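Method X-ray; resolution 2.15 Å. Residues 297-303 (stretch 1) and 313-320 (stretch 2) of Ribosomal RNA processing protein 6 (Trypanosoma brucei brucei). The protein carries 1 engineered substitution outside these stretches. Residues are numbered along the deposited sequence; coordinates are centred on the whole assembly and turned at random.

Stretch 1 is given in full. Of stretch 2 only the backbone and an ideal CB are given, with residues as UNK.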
ATOM      1  N   GLU A 297      16.969 -13.009 -19.565  1.00 32.68           N
ATOM      2  CA  GLU A 297      18.170 -12.515 -18.879  1.00 32.34           C
ATOM      3  C   GLU A 297      18.120 -11.002 -18.624  1.00 33.69           C
ATOM      4  O   GLU A 297      18.515 -10.578 -17.545  1.00 33.66           O
ATOM      5  CB  GLU A 297      19.458 -12.935 -19.603  1.00 34.12           C
ATOM      6  CG  GLU A 297      19.722 -14.434 -19.669  1.00 48.18           C
ATOM      7  CD  GLU A 297      20.076 -15.120 -18.365  1.00 81.66           C
ATOM      8  OE1 GLU A 297      20.960 -14.611 -17.638  1.00 88.81           O
ATOM      9  OE2 GLU A 297      19.490 -16.191 -18.084  1.00 81.18           O
ATOM     10  N   ILE A 298      17.631 -10.194 -19.598  1.00 28.76           N
ATOM     11  CA  ILE A 298      17.466  -8.745 -19.401  1.00 29.52           C
ATOM     12  C   ILE A 298      16.418  -8.502 -18.283  1.00 36.90           C
ATOM     13  O   ILE A 298      16.642  -7.683 -17.396  1.00 37.16           O
ATOM     14  CB  ILE A 298      17.086  -7.986 -20.702  1.00 32.26           C
ATOM     15  CG1 ILE A 298      18.239  -8.007 -21.766  1.00 31.69           C
ATOM     16  CG2 ILE A 298      16.609  -6.544 -20.391  1.00 33.15           C
ATOM     17  CD1 ILE A 298      19.567  -7.204 -21.416  1.00 36.96           C
ATOM     18  N   PHE A 299      15.309  -9.253 -18.316  1.00 35.29           N
ATOM     19  CA  PHE A 299      14.260  -9.145 -17.321  1.00 35.97           C
ATOM     20  C   PHE A 299      14.771  -9.519 -15.929  1.00 39.54           C
ATOM     21  O   PHE A 299      14.445  -8.838 -14.961  1.00 39.32           O
ATOM     22  CB  PHE A 299      13.009  -9.961 -17.721  1.00 38.37           C
ATOM     23  CG  PHE A 299      11.815  -9.629 -16.848  1.00 41.36           C
ATOM     24  CD1 PHE A 299      11.634 -10.253 -15.613  1.00 45.61           C
ATOM     25  CD2 PHE A 299      10.916  -8.637 -17.221  1.00 43.67           C
ATOM     26  CE1 PHE A 299      10.558  -9.906 -14.783  1.00 47.24           C
ATOM     27  CE2 PHE A 299       9.829  -8.313 -16.402  1.00 47.04           C
ATOM     28  CZ  PHE A 299       9.661  -8.942 -15.186  1.00 45.44           C
ATOM     29  N   ASN A 300      15.573 -10.583 -15.827  1.00 37.45           N
ATOM     30  CA  ASN A 300      16.125 -11.015 -14.537  1.00 37.48           C
ATOM     31  C   ASN A 300      17.162 -10.053 -14.030  1.00 38.12           C
ATOM     32  O   ASN A 300      17.192  -9.793 -12.832  1.00 37.13           O
ATOM     33  CB  ASN A 300      16.625 -12.454 -14.579  1.00 37.54           C
ATOM     34  CG  ASN A 300      15.472 -13.409 -14.639  1.00 49.41           C
ATOM     35  OD1 ASN A 300      14.308 -13.013 -14.513  1.00 53.64           O
ATOM     36  ND2 ASN A 300      15.754 -14.678 -14.823  1.00 34.57           N
ATOM     37  N   TRP A 301      17.958  -9.463 -14.952  1.00 33.06           N
ATOM     38  CA  TRP A 301      18.917  -8.424 -14.603  1.00 32.22           C
ATOM     39  C   TRP A 301      18.146  -7.170 -14.097  1.00 34.72           C
ATOM     40  O   TRP A 301      18.555  -6.548 -13.108  1.00 35.22           O
ATOM     41  CB  TRP A 301      19.796  -8.045 -15.807  1.00 30.76           C
ATOM     42  CG  TRP A 301      20.720  -6.922 -15.461  1.00 32.12           C
ATOM     43  CD1 TRP A 301      21.922  -7.029 -14.829  1.00 35.60           C
ATOM     44  CD2 TRP A 301      20.420  -5.517 -15.519  1.00 31.61           C
ATOM     45  NE1 TRP A 301      22.403  -5.780 -14.516  1.00 35.01           N
ATOM     46  CE2 TRP A 301      21.507  -4.833 -14.937  1.00 36.02           C
ATOM     47  CE3 TRP A 301      19.345  -4.766 -16.030  1.00 32.69           C
ATOM     48  CZ2 TRP A 301      21.570  -3.435 -14.878  1.00 35.53           C
ATOM     49  CZ3 TRP A 301      19.397  -3.381 -15.957  1.00 34.37           C
ATOM     50  CH2 TRP A 301      20.505  -2.729 -15.396  1.00 35.50           C
ATOM     51  N   ARG A 302      17.060  -6.796 -14.796  1.00 29.10           N
ATOM     52  CA  ARG A 302      16.255  -5.615 -14.477  1.00 29.17           C
ATOM     53  C   ARG A 302      15.691  -5.703 -13.076  1.00 34.05           C
ATOM     54  O   ARG A 302      15.673  -4.694 -12.372  1.00 34.02           O
ATOM     55  CB  ARG A 302      15.163  -5.354 -15.545  1.00 27.85           C
ATOM     56  CG  ARG A 302      14.456  -4.016 -15.384  1.00 31.65           C
ATOM     57  CD  ARG A 302      13.291  -3.858 -16.340  1.00 39.87           C
ATOM     58  NE  ARG A 302      12.207  -4.756 -15.982  1.00 43.93           N
ATOM     59  CZ  ARG A 302      10.924  -4.434 -16.009  1.00 48.33           C
ATOM     60  NH1 ARG A 302      10.543  -3.232 -16.411  1.00 33.74           N
ATOM     61  NH2 ARG A 302      10.013  -5.310 -15.631  1.00 31.32           N
ATOM     62  N   ASP A 303      15.293  -6.909 -12.648  1.00 31.67           N
ATOM     63  CA  ASP A 303      14.785  -7.109 -11.297  1.00 31.93           C
ATOM     64  C   ASP A 303      15.916  -6.986 -10.260  1.00 35.48           C
ATOM     65  O   ASP A 303      15.722  -6.320  -9.258  1.00 34.61           O
ATOM     66  CB  ASP A 303      14.016  -8.424 -11.167  1.00 33.94           C
ATOM     67  CG  ASP A 303      13.309  -8.518  -9.826  1.00 40.29           C
ATOM     68  OD1 ASP A 303      12.205  -7.946  -9.693  1.00 38.60           O
ATOM     69  OD2 ASP A 303      13.875  -9.129  -8.907  1.00 44.97           O
ATOM     70  N   UNK A 313      11.094  -2.126 -10.924  1.00 30.12           N
ATOM     71  CA  UNK A 313      11.660  -2.540 -12.225  1.00 30.09           C
ATOM     72  C   UNK A 313      11.339  -1.555 -13.376  1.00 34.91           C
ATOM     73  O   UNK A 313      12.196  -1.322 -14.209  1.00 33.53           O
ATOM     74  CB  UNK A 313      11.131  -3.929 -12.589  1.00 30.09           C
ATOM     75  N   UNK A 314      10.158  -0.904 -13.363  1.00 34.99           N
ATOM     76  CA  UNK A 314       9.772   0.103 -14.368  1.00 35.80           C
ATOM     77  C   UNK A 314      10.646   1.365 -14.311  1.00 38.86           C
ATOM     78  O   UNK A 314      10.886   1.976 -15.344  1.00 39.02           O
ATOM     79  CB  UNK A 314       8.305   0.492 -14.173  1.00 35.80           C
ATOM     80  N   UNK A 315      11.147   1.736 -13.122  1.00 33.55           N
ATOM     81  CA  UNK A 315      12.021   2.899 -13.002  1.00 32.53           C
ATOM     82  C   UNK A 315      13.449   2.563 -13.515  1.00 36.20           C
ATOM     83  O   UNK A 315      14.207   3.467 -13.873  1.00 36.93           O
ATOM     84  CB  UNK A 315      12.069   3.371 -11.547  1.00 32.53           C
ATOM     85  N   UNK A 316      13.817   1.277 -13.545  1.00 30.55           N
ATOM     86  CA  UNK A 316      15.117   0.876 -14.084  1.00 30.38           C
ATOM     87  C   UNK A 316      15.052   0.968 -15.626  1.00 36.75           C
ATOM     88  O   UNK A 316      15.897   1.622 -16.259  1.00 35.95           O
ATOM     89  CB  UNK A 316      15.487  -0.537 -13.628  1.00 30.38           C
ATOM     90  N   UNK A 317      14.025   0.330 -16.209  1.00 33.67           N
ATOM     91  CA  UNK A 317      13.857   0.189 -17.649  1.00 35.08           C
ATOM     92  C   UNK A 317      12.382  -0.107 -17.935  1.00 39.38           C
ATOM     93  O   UNK A 317      11.804  -0.982 -17.294  1.00 38.39           O
ATOM     94  CB  UNK A 317      14.761  -0.913 -18.206  1.00 35.08           C
ATOM     95  N   UNK A 318      11.786   0.561 -18.926  1.00 38.25           N
ATOM     96  CA  UNK A 318      10.403   0.265 -19.318  1.00 39.44           C
ATOM     97  C   UNK A 318      10.323  -1.172 -19.878  1.00 42.72           C
ATOM     98  O   UNK A 318      11.292  -1.671 -20.432  1.00 41.62           O
ATOM     99  CB  UNK A 318       9.907   1.277 -20.352  1.00 39.44           C
ATOM    100  N   UNK A 319       9.196  -1.844 -19.684  1.00 40.94           N
ATOM    101  CA  UNK A 319       8.972  -3.220 -20.137  1.00 41.14           C
ATOM    102  C   UNK A 319       9.248  -3.400 -21.664  1.00 44.21           C
ATOM    103  O   UNK A 319       9.800  -4.429 -22.058  1.00 42.99           O
ATOM    104  CB  UNK A 319       7.533  -3.628 -19.817  1.00 41.14           C
ATOM    105  N   UNK A 320       8.892  -2.387 -22.495  1.00 40.58           N
ATOM    106  CA  UNK A 320       9.086  -2.390 -23.946  1.00 39.61           C
ATOM    107  C   UNK A 320      10.553  -2.375 -24.282  1.00 40.63           C
ATOM    108  O   UNK A 320      10.934  -2.977 -25.274  1.00 40.06           O
ATOM    109  CB  UNK A 320       8.387  -1.193 -24.595  1.00 39.61           C
TER

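Position 313 opens a helix with phi/psi of -51/-34, and its CA-to-CB bond points toward stretch 1. The ideal CB lies 3.5 Å from Arg302 CZ, which is tight. A compact residue fits best: alanine, serine or proline, the last allowed by this phi and common in a first helical turn. The residue is Pro313. Its CB packs 3.6 Å from Arg302 CZ, its carbonyl carbon lies over one face of the guanidinium, and its CG comes within 4.0 Å of Asp303 OD1.

At 314 the bond points away, and the ideal CB is still 4.9 Å from Arg302 NH1. Small or polar side chains would suit. Ser314 occupies it.

Position 315 also points away, with nothing of stretch 1 within 5.5 Å of its ideal CB, so this contact sets no preference; it is Ala315.

The bond turns back toward stretch 1 at 316. Its ideal CB is 4.0 Å from Arg302 CG and 5.4 Å from Trp301 CZ3, an aliphatic stem beside an aromatic ring. Valine, isoleucine or leucine would be reasonable. In Val316, chi1 is t, and CG1 reaches both Arg302 CG and Trp301 CZ3 at 3.8 Å.

Position 317 is the first after the helix to leave helical geometry (phi/psi -159/135), and its carbonyl accepts from stretch 1: Arg302 NH1 donates to O of 317 at 2.7 Å and 156°, near the guanidinium plane. Any residue could supply that acceptor. The ideal CB, 3.8 Å from Arg302 CD, points toward stretch 1, where Ile298 and Trp301 offer apolar surface farther out; a long, flexible apolar chain such as methionine or leucine suits. Met317, t at chi1 and chi2 and m at chi3, places SD 3.8 Å from Ile298 CG2 and CE 3.6 Å from Trp301 CZ3.

Position 318 points away, and its phi/psi of -65/148 just before a helix favours a capping side chain: serine, threonine, aspartate or asparagine would be usual. His318 does the job through its ring, ND1 of His318 accepting from the backbone N of 320 at 3.0 Å and 168°.

At 319 the bond runs sideways, with the ideal CB 4.6 Å from Arg302 NH1 and the Phe299 ring within reach of a longer chain. Isoleucine, leucine or methionine could bridge the gap. Ile319, chi1 t and chi2 p, brings CD1 to the ring edge, 3.7 Å from Phe299 CE2, and equally near Arg302 NH2.

Position 320 is out of reach, so many residues would serve; it is Ser320, whose N makes the capping bond to His318.

Stretch 2 313-320: PSAVMHIS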
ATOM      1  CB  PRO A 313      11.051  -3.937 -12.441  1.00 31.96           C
ATOM      2  CG  PRO A 313      10.802  -4.439 -11.068  1.00 35.49           C
ATOM      3  CD  PRO A 313      10.274  -3.211 -10.350  1.00 31.67           C
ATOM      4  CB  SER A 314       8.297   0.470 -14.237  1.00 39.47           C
ATOM      5  OG  SER A 314       7.490  -0.644 -14.577  1.00 48.72           O
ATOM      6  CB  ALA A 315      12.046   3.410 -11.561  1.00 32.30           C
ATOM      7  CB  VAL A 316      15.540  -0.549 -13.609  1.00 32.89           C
ATOM      8  CG1 VAL A 316      16.741  -1.082 -14.403  1.00 31.77           C
ATOM      9  CG2 VAL A 316      15.842  -0.560 -12.115  1.00 32.52           C
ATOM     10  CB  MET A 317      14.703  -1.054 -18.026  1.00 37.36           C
ATOM     11  CG  MET A 317      15.071  -1.217 -19.453  1.00 41.64           C
ATOM     12  SD  MET A 317      15.680  -2.917 -19.745  1.00 44.84           S
ATOM     13  CE  MET A 317      17.143  -2.931 -18.747  1.00 41.78           C
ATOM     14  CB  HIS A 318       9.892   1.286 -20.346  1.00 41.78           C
ATOM     15  CG  HIS A 318       8.418   1.198 -20.598  1.00 47.37           C
ATOM     16  ND1 HIS A 318       7.886   0.271 -21.485  1.00 49.69           N
ATOM     17  CD2 HIS A 318       7.403   1.914 -20.059  1.00 51.59           C
ATOM     18  CE1 HIS A 318       6.579   0.466 -21.473  1.00 51.00           C
ATOM     19  NE2 HIS A 318       6.237   1.447 -20.632  1.00 52.42           N
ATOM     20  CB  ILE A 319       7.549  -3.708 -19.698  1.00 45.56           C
ATOM     21  CG1 ILE A 319       7.386  -5.238 -19.796  1.00 46.04           C
ATOM     22  CG2 ILE A 319       6.425  -2.980 -20.432  1.00 47.93           C
ATOM     23  CD1 ILE A 319       8.045  -6.024 -18.703  1.00 49.53           C
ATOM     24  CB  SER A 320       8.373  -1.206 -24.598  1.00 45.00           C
ATOM     25  OG  SER A 320       8.834   0.040 -24.102  1.00 53.09           O
TER
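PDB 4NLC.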